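Long-range contact in transcriptional regulator, TetR family (Myxococcus xanthus DK 1622, PDB 5K7H), which probably binds operator DNA through a helix-turn-helix motif and represses transcription as a TetR-family dimer, and is seen here with bound isovaleryl-coenzyme A: residues A[96-101]-A[188-193]. Residues are numbered along the deposited sequence; the frame is centred on the assembly and turned at random. Where two conformers were deposited one is given.
Sequences CMRHNI and IADGMV. With NI (nickel (II) ion), chain C.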
# COMPACT_ATOMS: atom_id res chain seq x y z
N CYS A 96 16.47 0.00 -10.77
CA CYS A 96 15.02 0.10 -10.91
C CYS A 96 14.38 0.63 -9.63
O CYS A 96 13.45 1.43 -9.67
CB CYS A 96 14.43 -1.26 -11.28
SG CYS A 96 12.73 -1.18 -11.90
N MET A 97 14.89 0.19 -8.47
CA MET A 97 14.36 0.67 -7.20
C MET A 97 14.62 2.16 -7.03
O MET A 97 13.73 2.92 -6.63
CB MET A 97 14.97 -0.13 -6.05
CG MET A 97 14.63 0.39 -4.67
SD MET A 97 14.97 -0.82 -3.37
CE MET A 97 13.59 -1.93 -3.59
N ARG A 98 15.85 2.60 -7.32
CA ARG A 98 16.18 4.02 -7.20
C ARG A 98 15.28 4.87 -8.08
O ARG A 98 14.67 5.85 -7.62
CB ARG A 98 17.65 4.26 -7.55
CG ARG A 98 18.62 3.77 -6.50
CD ARG A 98 20.06 4.04 -6.91
NE ARG A 98 21.00 3.61 -5.87
CZ ARG A 98 21.33 4.34 -4.81
NH1 ARG A 98 20.80 5.55 -4.63
NH2 ARG A 98 22.19 3.86 -3.93
N HIS A 99 15.18 4.52 -9.37
CA HIS A 99 14.35 5.30 -10.28
C HIS A 99 12.89 5.29 -9.85
O HIS A 99 12.19 6.30 -9.95
CB HIS A 99 14.49 4.76 -11.70
CG HIS A 99 15.82 5.03 -12.33
ND1 HIS A 99 15.96 5.73 -13.51
CD2 HIS A 99 17.08 4.70 -11.93
CE1 HIS A 99 17.25 5.82 -13.82
NE2 HIS A 99 17.94 5.20 -12.88
N ASN A 100 12.41 4.15 -9.35
CA ASN A 100 11.01 4.05 -8.96
C ASN A 100 10.73 4.85 -7.69
O ASN A 100 9.67 5.46 -7.56
CB ASN A 100 10.63 2.58 -8.77
CG ASN A 100 9.13 2.35 -8.80
OD1 ASN A 100 8.34 3.27 -8.56
ND2 ASN A 100 8.72 1.13 -9.10
N ILE A 101 11.67 4.85 -6.74
CA ILE A 101 11.50 5.66 -5.54
C ILE A 101 11.47 7.14 -5.89
O ILE A 101 10.63 7.90 -5.39
CB ILE A 101 12.61 5.33 -4.52
CG1 ILE A 101 12.39 3.93 -3.94
CG2 ILE A 101 12.65 6.38 -3.39
CD1 ILE A 101 13.49 3.45 -3.01
N ILE A 188 16.64 7.69 1.42
CA ILE A 188 15.71 6.58 1.57
C ILE A 188 15.99 5.51 0.52
O ILE A 188 16.01 4.31 0.82
CB ILE A 188 14.26 7.09 1.49
CG1 ILE A 188 13.98 7.99 2.70
CG2 ILE A 188 13.27 5.92 1.43
CD1 ILE A 188 12.65 8.71 2.63
N ALA A 189 16.22 5.93 -0.73
CA ALA A 189 16.54 4.98 -1.79
C ALA A 189 17.77 4.16 -1.43
O ALA A 189 17.78 2.93 -1.58
CB ALA A 189 16.74 5.71 -3.11
N ASP A 190 18.83 4.82 -0.96
CA ASP A 190 20.04 4.11 -0.57
C ASP A 190 19.74 3.08 0.51
O ASP A 190 20.20 1.94 0.45
CB ASP A 190 21.10 5.10 -0.09
CG ASP A 190 21.42 6.16 -1.12
OD1 ASP A 190 21.26 5.89 -2.33
OD2 ASP A 190 21.82 7.28 -0.72
N GLY A 191 18.96 3.47 1.52
CA GLY A 191 18.65 2.55 2.60
C GLY A 191 17.91 1.32 2.12
O GLY A 191 18.25 0.19 2.49
N MET A 192 16.89 1.51 1.28
CA MET A 192 16.10 0.38 0.81
C MET A 192 16.91 -0.52 -0.11
O MET A 192 16.79 -1.75 -0.05
CB MET A 192 14.85 0.88 0.09
CG MET A 192 13.85 1.58 1.00
SD MET A 192 12.24 1.79 0.23
CE MET A 192 11.32 2.48 1.60
N VAL A 193 17.75 0.06 -0.97
CA VAL A 193 18.57 -0.73 -1.88
C VAL A 193 19.52 -1.63 -1.08
O VAL A 193 19.61 -2.83 -1.32
CB VAL A 193 19.33 0.18 -2.85
CG1 VAL A 193 20.40 -0.60 -3.62
CG2 VAL A 193 18.36 0.82 -3.83
NI NI C . 19.85 5.21 -12.97
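Helix segments 96-101 and 188-193, from helices 89-104 and 185-196 of the TetR C-terminal domain, run roughly antiparallel, their short axes 145° apart and 9.4 Å at closest approach, the closest backbone pair being Arg98 and Ala189, 5.5 Å between CA atoms. The small Ala189 side chain permits this closeness: Ile101 reaches over it, Ile101 CD1 lying 3.6 Å from Ala189 CA and also against the sulfur of Met192. Met97, with CG anti to the backbone N (chi1 173°), passes alongside Val193 in the opposite sense, and Met97 SD lies 3.8 Å from Val193 CG2 and 3.9 Å from Met192 CB. Val170 of helix 159-171 covers Met97 and Ile101 from within the same chain, while Met192 packs on Ser165 of the second subunit. At the partly exposed border, the extended Arg98 chain spans Val193 CG2, which sits over one guanidinium face. The guanidinium edge of Arg98 forms a salt bridge to Asp190 OD1, but Arg98 is modelled in two conformers and its NH1 lies implausibly close to OD1, leaving the exact bonding uncertain. Glu186 places a second carboxylate beside this charge. Apolar burial thus makes most of the interface, with the ion pair at its border.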